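Local structure of ribose ABC transporter, substrate binding protein (Conexibacter woesei, 4KQ9) at residues Phe21-Ile25 and Leu93-Gly97; Asn183-Arg187 and Ala208-Ile214; Ser244-Glu249 and Trp293-Asn298. The protein probably binds ribose or a related sugar outside the cell membrane and delivers it to an ABC transporter for uptake. The protein carries 1 engineered substitution. All coordinates share one frame; numbering follows the deposited sequence.

How the interactions relate
From the N terminus, interaction 1 comes first. It closes a loop of 67 residues by setting the first turn of helix 20-35 against the end of strand 91-94, in the lobe with the six-stranded parallel sheet. Interaction 2 closes a loop of 20 residues and pairs two successive helices of the other lobe. Interaction 3 joins the start of helix 247-264 to the C-terminal helix 291-297 and closes a loop of 43 residues. The three loops follow in series; none nests in or crosses another. Interactions 1 and 3 are neighbours, with centres 12 Å apart, and a salt bridge from Arg24 to Glu297 links them. Interaction 2 lies apart, its centre 34 Å from both other centres.

Interaction 1: residues Phe21-Ile25 and Leu93-Gly97; sequences FFNRI and LLADG
Ile25 and Ala95 face each other in a mainly apolar contact. The Ala95 methyl receives two side chains of helix 20-35: Ile25 CD1 and Phe21 CE2 each lie 3.9 Å from Ala95 CB. Phe21 brings the rim of its ring, near the ring plane. Its CG is anti to the backbone N (chi1 176°), which swings the ring toward that methyl. The other branch of Ile25 meets Leu94, with Ile25 CG2 3.6 Å from Leu94 CD2.

Phe22 adds its ring. Phe21 CD2 stands over the middle of the Phe22 ring, 3.7 Å above its plane. At the edge of the same ring, Phe22 CZ is 4.0 Å from Asp96 OD2, with ring and carboxylate planes 41° apart. No hydrogen bond crosses between the segments. Asp96 OD2 is instead hydrogen-bonded to a glycerol, probably from the crystallisation liquor.

Within 93-97, Asp96 N hydrogen-bonds back to Leu94 O across a gamma turn at Ala95, so the chain bends off the strand end. A helix start beside the C-terminal end of a parallel strand is typical of periplasmic binding proteins, where the C-terminal strand ends line the cleft between the lobes; the glycerol is consistent with this.

Interaction 2: residues Asn183-Arg187 and Ala208-Ile214; sequences NILTR and AIAARNI
Leu185 lies against the aliphatic part of Arg212, and this pair makes most of the contact. Leu185 CG is anti to its own carbonyl carbon (chi1 -68°), and this sets the branched end against helix 199-211. There CD1 of Leu185 touches Ile209 CG1 at 3.9 Å, where the two side chains lie roughly perpendicular. Ile214 CD1 is a looser neighbour, 4.3 Å from Leu185 CD1.

Arg212 runs the opposite way past Leu185, with Arg212 CD 3.5 Å from Leu185 CB. A bend at chi3 (71°) then turns the guanidinium over the end of helix 174-187. One face of this group covers Leu185 O, which sits 3.6 Å above its plane and toward its rim. The carbonyl thus meets the flat side of the group, and no hydrogen bond is made. Thr186 CG2 approaches obliquely, 3.8 Å from Arg212 NH1. The Thr186 hydroxyl turns back to its own helix, where OG1 donates to Asn183 O at 2.7 Å.

Asn213, with positive phi, ends the second helix in a Schellman motif. Two successive helices packed side by side, with strand 193-196 between them in sequence, are typical of the alpha/beta lobes of periplasmic binding proteins.

Interaction 3: residues Ser244-Glu249 and Trp293-Asn298; sequences SQCAYE and WERCEN
A disulfide between Cys246 and Cys296 makes this a covalent and largely buried contact, tying the start of helix 247-264 to the last turn of the C-terminal helix 291-297. Cys246 is the N-cap residue, two residues past the end of strand 241-244. The SG atoms of Cys246 and Cys296 are 2.1 Å apart, and the bridge has a chi3 of -87°.

Backbone and polar bonds flank the bridge. Glu249 N donates to Cys296 O at 3.3 Å, nearly straight but from above the carbonyl plane. Ser244 OG donates to Glu297 OE2; the modelled 2.4 Å between them is very short, so the exact length is doubtful. The same Ser244 OG accepts from Cys246 N at 2.9 Å, an ST turn. A water accepts from Ala247 N at 2.9 Å and donates to Glu297 OE2 at 2.7 Å.

Tyr248 receives Asn298, the last modelled residue. With chi1 at -169° the Tyr248 ring stands opposite its own backbone N and turns one face to Asn298. Asn298 CB sits over that face, 3.5 Å from the Tyr248 ring centroid, in a CH-pi contact. The amide stacks on the ring, their planes 21° apart. Replacing Tyr248 by an alanine would probably leave Asn298 without the face it rests on and let its side chain turn more freely.

Glu297 OE1 also forms a salt bridge with Arg24 of helix 20-35. The arginine and the water would favour an ionised form of this buried carboxylate, while the disulfide holds the C-terminal helix in place covalently.

Interaction 1: residues Phe21-Ile25 and Leu93-Gly97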
ATOM      1  N   PHE A  21       4.213   4.698   6.996  1.00 21.42           N
ATOM      2  CA  PHE A  21       4.370   3.553   6.074  1.00 21.68           C
ATOM      3  C   PHE A  21       5.805   3.530   5.504  1.00 21.44           C
ATOM      4  O   PHE A  21       6.465   2.533   5.558  1.00 21.89           O
ATOM      5  CB  PHE A  21       3.333   3.690   4.990  1.00 21.13           C
ATOM      6  CG  PHE A  21       3.434   2.641   3.911  1.00 21.86           C
ATOM      7  CD1 PHE A  21       2.989   1.335   4.153  1.00 23.61           C
ATOM      8  CD2 PHE A  21       3.971   2.956   2.674  1.00 22.46           C
ATOM      9  CE1 PHE A  21       3.065   0.372   3.138  1.00 21.61           C
ATOM     10  CE2 PHE A  21       4.038   1.993   1.664  1.00 23.11           C
ATOM     11  CZ  PHE A  21       3.578   0.696   1.929  1.00 21.66           C
ATOM     12  N   PHE A  22       6.278   4.660   4.999  1.00 21.85           N
ATOM     13  CA  PHE A  22       7.647   4.768   4.413  1.00 22.69           C
ATOM     14  C   PHE A  22       8.736   4.728   5.433  1.00 23.24           C
ATOM     15  O   PHE A  22       9.789   4.103   5.210  1.00 23.27           O
ATOM     16  CB  PHE A  22       7.765   5.969   3.480  1.00 25.49           C
ATOM     17  CG  PHE A  22       6.830   5.890   2.313  1.00 27.12           C
ATOM     18  CD1 PHE A  22       7.121   5.078   1.233  1.00 27.09           C
ATOM     19  CD2 PHE A  22       5.631   6.588   2.319  1.00 28.59           C
ATOM     20  CE1 PHE A  22       6.228   4.935   0.193  1.00 27.52           C
ATOM     21  CE2 PHE A  22       4.724   6.455   1.276  1.00 29.95           C
ATOM     22  CZ  PHE A  22       5.040   5.655   0.188  1.00 30.34           C
ATOM     23  N   ASN A  23       8.460   5.238   6.634  1.00 23.14           N
ATOM     24  CA  ASN A  23       9.355   5.009   7.721  1.00 24.52           C
ATOM     25  C   ASN A  23       9.546   3.522   7.970  1.00 21.85           C
ATOM     26  O   ASN A  23      10.661   3.099   8.186  1.00 20.52           O
ATOM     27  CB  ASN A  23       8.919   5.768   9.005  1.00 29.06           C
ATOM     28  CG  ASN A  23       9.217   7.259   8.922  1.00 33.84           C
ATOM     29  OD1 ASN A  23      10.149   7.670   8.270  1.00 37.29           O
ATOM     30  ND2 ASN A  23       8.394   8.078   9.565  1.00 43.85           N
ATOM     31  N   ARG A  24       8.482   2.713   7.910  1.00 19.80           N
ATOM     32  CA  ARG A  24       8.586   1.302   8.228  1.00 19.22           C
ATOM     33  C   ARG A  24       9.306   0.545   7.112  1.00 15.06           C
ATOM     34  O   ARG A  24      10.001  -0.433   7.364  1.00 17.22           O
ATOM     35  CB  ARG A  24       7.201   0.651   8.486  1.00 23.42           C
ATOM     36  CG  ARG A  24       6.738   0.701   9.965  1.00 31.57           C
ATOM     37  CD  ARG A  24       5.581  -0.269  10.296  1.00 35.58           C
ATOM     38  NE  ARG A  24       4.482  -0.282   9.294  1.00 40.62           N
ATOM     39  CZ  ARG A  24       3.538   0.661   9.146  1.00 42.67           C
ATOM     40  NH1 ARG A  24       3.526   1.735   9.943  1.00 43.26           N
ATOM     41  NH2 ARG A  24       2.593   0.535   8.208  1.00 37.46           N
ATOM     42  N   ILE A  25       9.075   0.938   5.897  1.00 15.01           N
ATOM     43  CA  ILE A  25       9.837   0.320   4.788  1.00 15.94           C
ATOM     44  C   ILE A  25      11.365   0.586   4.997  1.00 18.70           C
ATOM     45  O   ILE A  25      12.151  -0.319   4.883  1.00 16.47           O
ATOM     46  CB  ILE A  25       9.419   0.838   3.441  1.00 16.15           C
ATOM     47  CG1 ILE A  25       7.938   0.522   3.157  1.00 16.34           C
ATOM     48  CG2 ILE A  25      10.262   0.175   2.379  1.00 16.29           C
ATOM     49  CD1 ILE A  25       7.554   0.904   1.760  1.00 17.31           C
ATOM     50  N   LEU A  93      11.925  -0.348  -8.192  1.00 12.44           N
ATOM     51  CA  LEU A  93      10.849   0.433  -7.679  1.00 13.94           C
ATOM     52  C   LEU A  93      10.224  -0.281  -6.481  1.00 13.62           C
ATOM     53  O   LEU A  93      10.082  -1.522  -6.469  1.00 13.87           O
ATOM     54  CB  LEU A  93       9.785   0.665  -8.750  1.00 14.52           C
ATOM     55  CG  LEU A  93      10.396   1.332  -9.960  1.00 15.84           C
ATOM     56  CD1 LEU A  93       9.423   1.206 -11.104  1.00 16.28           C
ATOM     57  CD2 LEU A  93      10.786   2.765  -9.587  1.00 18.49           C
ATOM     58  N   LEU A  94       9.800   0.501  -5.494  1.00 13.77           N
ATOM     59  CA  LEU A  94       9.403  -0.084  -4.212  1.00 15.31           C
ATOM     60  C   LEU A  94       8.124   0.579  -3.711  1.00 16.38           C
ATOM     61  O   LEU A  94       8.077   1.802  -3.601  1.00 17.79           O
ATOM     62  CB  LEU A  94      10.563   0.046  -3.216  1.00 14.67           C
ATOM     63  CG  LEU A  94      10.300  -0.535  -1.842  1.00 13.36           C
ATOM     64  CD1 LEU A  94       9.844  -1.961  -1.867  1.00 14.01           C
ATOM     65  CD2 LEU A  94      11.474  -0.446  -0.902  1.00 15.02           C
ATOM     66  N   ALA A  95       7.114  -0.245  -3.435  1.00 16.17           N
ATOM     67  CA  ALA A  95       5.726   0.088  -2.966  1.00 19.13           C
ATOM     68  C   ALA A  95       4.782   0.710  -4.006  1.00 19.75           C
ATOM     69  O   ALA A  95       3.567   0.402  -4.062  1.00 24.20           O
ATOM     70  CB  ALA A  95       5.748   0.907  -1.689  1.00 18.95           C
ATOM     71  N   ASP A  96       5.335   1.599  -4.804  1.00 21.64           N
ATOM     72  CA  ASP A  96       4.646   2.257  -5.877  1.00 24.20           C
ATOM     73  C   ASP A  96       5.503   2.261  -7.137  1.00 22.18           C
ATOM     74  O   ASP A  96       6.748   2.373  -7.084  1.00 24.57           O
ATOM     75  CB  ASP A  96       4.316   3.707  -5.501  1.00 26.37           C
ATOM     76  CG  ASP A  96       3.261   3.805  -4.412  1.00 31.88           C
ATOM     77  OD1 ASP A  96       2.066   3.454  -4.669  1.00 34.19           O
ATOM     78  OD2 ASP A  96       3.648   4.225  -3.293  1.00 34.45           O
ATOM     79  N   GLY A  97       4.823   2.188  -8.267  1.00 21.13           N
ATOM     80  CA  GLY A  97       5.441   2.096  -9.577  1.00 23.56           C
ATOM     81  C   GLY A  97       5.410   3.411 -10.352  1.00 27.75           C
ATOM     82  O   GLY A  97       5.142   4.456  -9.796  1.00 28.84           O
TER

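Interaction 2: residues Asn183-Arg187 and Ala208-Ile214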
ATOM      1  N   ASN A 183     -23.405  11.624   3.123  1.00 15.72           N
ATOM      2  CA  ASN A 183     -24.259  11.800   1.920  1.00 16.20           C
ATOM      3  C   ASN A 183     -24.797  10.502   1.429  1.00 16.06           C
ATOM      4  O   ASN A 183     -25.992  10.429   1.099  1.00 15.03           O
ATOM      5  CB  ASN A 183     -23.516  12.506   0.830  1.00 18.65           C
ATOM      6  CG  ASN A 183     -23.208  13.957   1.199  1.00 22.94           C
ATOM      7  OD1 ASN A 183     -23.784  14.490   2.140  1.00 23.61           O
ATOM      8  ND2 ASN A 183     -22.315  14.573   0.483  1.00 23.64           N
ATOM      9  N   ILE A 184     -23.948   9.466   1.376  1.00 14.20           N
ATOM     10  CA  ILE A 184     -24.404   8.151   1.014  1.00 13.82           C
ATOM     11  C   ILE A 184     -25.565   7.728   1.879  1.00 14.89           C
ATOM     12  O   ILE A 184     -26.549   7.185   1.397  1.00 15.06           O
ATOM     13  CB  ILE A 184     -23.257   7.075   1.073  1.00 14.49           C
ATOM     14  CG1 ILE A 184     -22.358   7.212  -0.121  1.00 14.85           C
ATOM     15  CG2 ILE A 184     -23.834   5.649   1.118  1.00 15.40           C
ATOM     16  CD1 ILE A 184     -20.959   6.553   0.050  1.00 17.47           C
ATOM     17  N   LEU A 185     -25.425   7.901   3.168  1.00 14.97           N
ATOM     18  CA  LEU A 185     -26.445   7.395   4.090  1.00 16.20           C
ATOM     19  C   LEU A 185     -27.737   8.206   3.958  1.00 16.41           C
ATOM     20  O   LEU A 185     -28.778   7.697   4.293  1.00 15.75           O
ATOM     21  CB  LEU A 185     -25.942   7.431   5.536  1.00 18.19           C
ATOM     22  CG  LEU A 185     -24.786   6.443   5.846  1.00 19.39           C
ATOM     23  CD1 LEU A 185     -24.110   6.750   7.165  1.00 20.73           C
ATOM     24  CD2 LEU A 185     -25.317   4.997   5.789  1.00 20.55           C
ATOM     25  N   THR A 186     -27.674   9.456   3.498  1.00 16.29           N
ATOM     26  CA  THR A 186     -28.920  10.209   3.311  1.00 16.90           C
ATOM     27  C   THR A 186     -29.734   9.636   2.130  1.00 19.25           C
ATOM     28  O   THR A 186     -30.915   9.830   2.061  1.00 16.35           O
ATOM     29  CB  THR A 186     -28.704  11.689   3.102  1.00 16.30           C
ATOM     30  OG1 THR A 186     -28.102  11.952   1.813  1.00 16.28           O
ATOM     31  CG2 THR A 186     -27.913  12.342   4.289  1.00 16.67           C
ATOM     32  N   ARG A 187     -29.028   9.036   1.171  1.00 18.91           N
ATOM     33  CA  ARG A 187     -29.607   8.487  -0.052  1.00 19.65           C
ATOM     34  C   ARG A 187     -29.887   6.999   0.117  1.00 21.16           C
ATOM     35  O   ARG A 187     -30.838   6.492  -0.460  1.00 21.73           O
ATOM     36  CB  ARG A 187     -28.620   8.591  -1.192  1.00 18.81           C
ATOM     37  CG  ARG A 187     -28.066   9.951  -1.512  1.00 17.38           C
ATOM     38  CD  ARG A 187     -27.340   9.969  -2.848  1.00 17.65           C
ATOM     39  NE  ARG A 187     -25.988   9.462  -2.779  1.00 18.24           N
ATOM     40  CZ  ARG A 187     -24.892  10.203  -2.616  1.00 21.84           C
ATOM     41  NH1 ARG A 187     -24.911  11.551  -2.570  1.00 20.31           N
ATOM     42  NH2 ARG A 187     -23.722   9.593  -2.532  1.00 23.29           N
ATOM     43  N   ALA A 208     -19.392   9.224  10.790  1.00 17.43           N
ATOM     44  CA  ALA A 208     -20.653   9.490  10.101  1.00 17.65           C
ATOM     45  C   ALA A 208     -21.715   8.523  10.450  1.00 18.54           C
ATOM     46  O   ALA A 208     -22.869   8.903  10.674  1.00 18.06           O
ATOM     47  CB  ALA A 208     -20.453   9.483   8.595  1.00 17.20           C
ATOM     48  N   ILE A 209     -21.361   7.247  10.530  1.00 16.11           N
ATOM     49  CA  ILE A 209     -22.332   6.239  10.909  1.00 15.90           C
ATOM     50  C   ILE A 209     -22.862   6.434  12.355  1.00 17.42           C
ATOM     51  O   ILE A 209     -24.067   6.281  12.643  1.00 20.47           O
ATOM     52  CB  ILE A 209     -21.719   4.826  10.693  1.00 14.94           C
ATOM     53  CG1 ILE A 209     -21.601   4.533   9.178  1.00 15.26           C
ATOM     54  CG2 ILE A 209     -22.572   3.777  11.329  1.00 15.32           C
ATOM     55  CD1 ILE A 209     -20.619   3.421   8.811  1.00 17.25           C
ATOM     56  N   ALA A 210     -21.964   6.777  13.250  1.00 19.59           N
ATOM     57  CA  ALA A 210     -22.280   6.937  14.668  1.00 20.94           C
ATOM     58  C   ALA A 210     -23.150   8.197  14.879  1.00 23.61           C
ATOM     59  O   ALA A 210     -24.150   8.113  15.602  1.00 25.44           O
ATOM     60  CB  ALA A 210     -20.998   7.065  15.463  1.00 21.93           C
ATOM     61  N   ALA A 211     -22.796   9.299  14.191  1.00 26.79           N
ATOM     62  CA  ALA A 211     -23.622  10.544  14.168  1.00 27.50           C
ATOM     63  C   ALA A 211     -25.048  10.281  13.756  1.00 28.98           C
ATOM     64  O   ALA A 211     -25.939  11.045  14.135  1.00 32.82           O
ATOM     65  CB  ALA A 211     -23.003  11.619  13.279  1.00 27.97           C
ATOM     66  N   ARG A 212     -25.293   9.205  12.998  1.00 28.64           N
ATOM     67  CA  ARG A 212     -26.653   8.821  12.622  1.00 25.76           C
ATOM     68  C   ARG A 212     -27.263   7.889  13.585  1.00 25.93           C
ATOM     69  O   ARG A 212     -28.342   7.334  13.356  1.00 27.45           O
ATOM     70  CB  ARG A 212     -26.676   8.185  11.251  1.00 25.74           C
ATOM     71  CG  ARG A 212     -26.513   9.191  10.149  1.00 30.86           C
ATOM     72  CD  ARG A 212     -26.789   8.558   8.787  1.00 29.69           C
ATOM     73  NE  ARG A 212     -28.206   8.238   8.522  1.00 31.43           N
ATOM     74  CZ  ARG A 212     -29.044   9.000   7.802  1.00 30.69           C
ATOM     75  NH1 ARG A 212     -28.661  10.172   7.341  1.00 31.16           N
ATOM     76  NH2 ARG A 212     -30.283   8.604   7.586  1.00 32.39           N
ATOM     77  N   ASN A 213     -26.540   7.637  14.668  1.00 30.52           N
ATOM     78  CA  ASN A 213     -26.961   6.701  15.652  1.00 33.56           C
ATOM     79  C   ASN A 213     -27.214   5.330  15.182  1.00 33.30           C
ATOM     80  O   ASN A 213     -28.043   4.643  15.739  1.00 35.49           O
ATOM     81  CB  ASN A 213     -28.128   7.288  16.440  1.00 38.93           C
ATOM     82  CG  ASN A 213     -27.606   8.091  17.589  1.00 41.70           C
ATOM     83  OD1 ASN A 213     -27.285   9.285  17.457  1.00 45.96           O
ATOM     84  ND2 ASN A 213     -27.365   7.400  18.690  1.00 48.61           N
ATOM     85  N   ILE A 214     -26.445   4.910  14.169  1.00 31.23           N
ATOM     86  CA  ILE A 214     -26.477   3.530  13.708  1.00 28.59           C
ATOM     87  C   ILE A 214     -25.530   2.679  14.585  1.00 26.45           C
ATOM     88  O   ILE A 214     -24.421   3.098  14.918  1.00 25.58           O
ATOM     89  CB  ILE A 214     -26.056   3.434  12.224  1.00 27.30           C
ATOM     90  CG1 ILE A 214     -27.071   4.145  11.328  1.00 25.53           C
ATOM     91  CG2 ILE A 214     -25.956   1.972  11.767  1.00 25.09           C
ATOM     92  CD1 ILE A 214     -26.515   4.453   9.957  1.00 27.04           C
TER

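Interaction 3: residues Ser244-Glu249 and Trp293-Asn298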
ATOM      1  N   SER A 244      -3.148  -4.964   5.889  1.00 10.84           N
ATOM      2  CA  SER A 244      -1.732  -4.467   5.937  1.00 11.09           C
ATOM      3  C   SER A 244      -0.989  -4.763   4.639  1.00 11.19           C
ATOM      4  O   SER A 244      -1.130  -5.860   4.081  1.00  9.73           O
ATOM      5  CB  SER A 244      -1.004  -5.105   7.065  1.00 12.60           C
ATOM      6  OG  SER A 244       0.355  -4.802   6.956  1.00 12.40           O
ATOM      7  N   GLN A 245      -0.250  -3.762   4.143  1.00 10.65           N
ATOM      8  CA  GLN A 245       0.611  -3.935   2.996  1.00 11.95           C
ATOM      9  C   GLN A 245       2.011  -4.298   3.417  1.00 10.90           C
ATOM     10  O   GLN A 245       2.876  -4.293   2.596  1.00 11.69           O
ATOM     11  CB  GLN A 245       0.666  -2.625   2.251  1.00 14.53           C
ATOM     12  CG  GLN A 245      -0.653  -2.274   1.606  1.00 17.29           C
ATOM     13  CD  GLN A 245      -0.478  -1.054   0.694  1.00 21.23           C
ATOM     14  OE1 GLN A 245      -1.003   0.016   0.978  1.00 24.33           O
ATOM     15  NE2 GLN A 245       0.312  -1.199  -0.352  1.00 21.14           N
ATOM     16  N   CYS A 246       2.241  -4.584   4.707  1.00 10.89           N
ATOM     17  CA  CYS A 246       3.489  -5.213   5.178  1.00 11.80           C
ATOM     18  C   CYS A 246       4.742  -4.411   4.820  1.00 11.81           C
ATOM     19  O   CYS A 246       5.654  -4.912   4.159  1.00 10.75           O
ATOM     20  CB  CYS A 246       3.577  -6.599   4.596  1.00 13.46           C
ATOM     21  SG  CYS A 246       2.255  -7.690   5.212  1.00 15.89           S
ATOM     22  N   ALA A 247       4.732  -3.155   5.220  1.00 11.23           N
ATOM     23  CA  ALA A 247       5.778  -2.186   4.861  1.00 12.51           C
ATOM     24  C   ALA A 247       7.144  -2.683   5.244  1.00 13.35           C
ATOM     25  O   ALA A 247       8.125  -2.576   4.477  1.00 11.45           O
ATOM     26  CB  ALA A 247       5.504  -0.889   5.553  1.00 13.52           C
ATOM     27  N   TYR A 248       7.247  -3.226   6.445  1.00 15.12           N
ATOM     28  CA  TYR A 248       8.530  -3.730   6.933  1.00 15.75           C
ATOM     29  C   TYR A 248       9.106  -4.847   6.051  1.00 15.57           C
ATOM     30  O   TYR A 248      10.315  -4.848   5.709  1.00 14.10           O
ATOM     31  CB  TYR A 248       8.380  -4.237   8.381  1.00 18.00           C
ATOM     32  CG  TYR A 248       9.738  -4.519   9.035  1.00 20.42           C
ATOM     33  CD1 TYR A 248      10.442  -3.521   9.666  1.00 23.11           C
ATOM     34  CD2 TYR A 248      10.273  -5.796   9.031  1.00 22.28           C
ATOM     35  CE1 TYR A 248      11.686  -3.785  10.275  1.00 25.34           C
ATOM     36  CE2 TYR A 248      11.489  -6.064   9.630  1.00 23.36           C
ATOM     37  CZ  TYR A 248      12.181  -5.046  10.229  1.00 24.68           C
ATOM     38  OH  TYR A 248      13.368  -5.335  10.823  1.00 29.69           O
ATOM     39  N   GLU A 249       8.260  -5.815   5.695  1.00 14.07           N
ATOM     40  CA  GLU A 249       8.648  -6.861   4.798  1.00 13.59           C
ATOM     41  C   GLU A 249       9.010  -6.375   3.401  1.00 12.64           C
ATOM     42  O   GLU A 249       9.910  -6.962   2.761  1.00 12.31           O
ATOM     43  CB  GLU A 249       7.534  -7.877   4.722  1.00 16.05           C
ATOM     44  CG  GLU A 249       7.981  -9.236   4.234  1.00 19.42           C
ATOM     45  CD  GLU A 249       7.013 -10.406   4.560  1.00 20.75           C
ATOM     46  OE1 GLU A 249       5.904 -10.262   5.194  1.00 21.68           O
ATOM     47  OE2 GLU A 249       7.430 -11.540   4.200  1.00 25.66           O
ATOM     48  N   TRP A 293       2.629 -12.083  10.899  1.00 16.25           N
ATOM     49  CA  TRP A 293       2.489 -10.652  11.283  1.00 16.90           C
ATOM     50  C   TRP A 293       3.792 -10.061  11.719  1.00 18.83           C
ATOM     51  O   TRP A 293       4.102  -8.892  11.397  1.00 15.47           O
ATOM     52  CB  TRP A 293       1.429 -10.423  12.342  1.00 19.20           C
ATOM     53  CG  TRP A 293       1.247  -9.016  12.726  1.00 20.47           C
ATOM     54  CD1 TRP A 293       1.809  -8.363  13.769  1.00 24.46           C
ATOM     55  CD2 TRP A 293       0.474  -8.050  12.021  1.00 24.22           C
ATOM     56  NE1 TRP A 293       1.414  -7.033  13.784  1.00 24.45           N
ATOM     57  CE2 TRP A 293       0.607  -6.817  12.700  1.00 25.92           C
ATOM     58  CE3 TRP A 293      -0.327  -8.115  10.883  1.00 24.44           C
ATOM     59  CZ2 TRP A 293      -0.074  -5.659  12.297  1.00 28.41           C
ATOM     60  CZ3 TRP A 293      -0.968  -6.976  10.473  1.00 30.46           C
ATOM     61  CH2 TRP A 293      -0.839  -5.756  11.185  1.00 26.32           C
ATOM     62  N   GLU A 294       4.593 -10.805  12.465  1.00 18.57           N
ATOM     63  CA  GLU A 294       5.861 -10.213  12.859  1.00 20.15           C
ATOM     64  C   GLU A 294       6.829  -9.960  11.668  1.00 18.68           C
ATOM     65  O   GLU A 294       7.557  -8.979  11.673  1.00 17.64           O
ATOM     66  CB  GLU A 294       6.601 -11.109  13.882  1.00 26.88           C
ATOM     67  CG  GLU A 294       7.910 -10.409  14.275  1.00 34.19           C
ATOM     68  CD  GLU A 294       8.781 -11.166  15.246  1.00 44.48           C
ATOM     69  OE1 GLU A 294       8.693 -12.409  15.272  1.00 52.19           O
ATOM     70  OE2 GLU A 294       9.587 -10.504  15.944  1.00 56.16           O
ATOM     71  N   ARG A 295       6.884 -10.878  10.691  1.00 18.79           N
ATOM     72  CA  ARG A 295       7.644 -10.592   9.485  0.50 18.36           C
ATOM     73  C   ARG A 295       7.045  -9.423   8.705  1.00 17.43           C
ATOM     74  O   ARG A 295       7.773  -8.647   8.079  1.00 17.23           O
ATOM     75  CB  ARG A 295       7.752 -11.836   8.602  0.50 18.06           C
ATOM     76  CG  ARG A 295       8.543 -12.961   9.244  0.50 18.43           C
ATOM     77  CD  ARG A 295       8.805 -14.143   8.263  0.50 18.12           C
ATOM     78  NE  ARG A 295       7.549 -14.800   7.912  0.50 17.27           N
ATOM     79  CZ  ARG A 295       7.067 -15.880   8.525  0.50 17.11           C
ATOM     80  NH1 ARG A 295       7.761 -16.449   9.491  0.50 17.33           N
ATOM     81  NH2 ARG A 295       5.886 -16.382   8.184  0.50 15.47           N
ATOM     82  N   CYS A 296       5.722  -9.310   8.704  1.00 16.68           N
ATOM     83  CA  CYS A 296       4.986  -8.307   7.874  1.00 16.85           C
ATOM     84  C   CYS A 296       5.216  -6.860   8.349  1.00 17.67           C
ATOM     85  O   CYS A 296       5.554  -5.973   7.562  1.00 16.81           O
ATOM     86  CB  CYS A 296       3.486  -8.684   7.883  1.00 18.07           C
ATOM     87  SG  CYS A 296       2.291  -7.477   7.304  1.00 20.36           S
ATOM     88  N   GLU A 297       5.101  -6.641   9.649  1.00 19.75           N
ATOM     89  CA  GLU A 297       5.222  -5.314  10.250  1.00 20.18           C
ATOM     90  C   GLU A 297       6.335  -5.148  11.320  1.00 22.03           C
ATOM     91  O   GLU A 297       6.676  -4.037  11.600  1.00 22.76           O
ATOM     92  CB  GLU A 297       3.909  -4.959  10.960  1.00 23.04           C
ATOM     93  CG  GLU A 297       2.672  -4.862  10.075  1.00 27.53           C
ATOM     94  CD  GLU A 297       2.666  -3.666   9.108  1.00 31.96           C
ATOM     95  OE1 GLU A 297       3.687  -2.947   8.957  1.00 40.21           O
ATOM     96  OE2 GLU A 297       1.608  -3.422   8.462  1.00 40.61           O
ATOM     97  N   ASN A 298       6.783  -6.212  11.950  1.00 23.75           N
ATOM     98  CA  ASN A 298       7.842  -6.179  13.040  1.00 31.09           C
ATOM     99  C   ASN A 298       7.410  -5.347  14.254  1.00 29.99           C
ATOM    100  O   ASN A 298       6.177  -5.229  14.443  1.00 37.21           O
ATOM    101  CB  ASN A 298       9.177  -5.673  12.492  1.00 29.45           C
ATOM    102  CG  ASN A 298      10.346  -5.932  13.431  1.00 30.46           C
ATOM    103  OD1 ASN A 298      10.592  -7.061  13.812  1.00 38.03           O
ATOM    104  ND2 ASN A 298      11.056  -4.898  13.799  1.00 31.46           N
TER
HETATM  105  O   HOH W   1       2.611  -1.726   6.675  1.00 20.11           O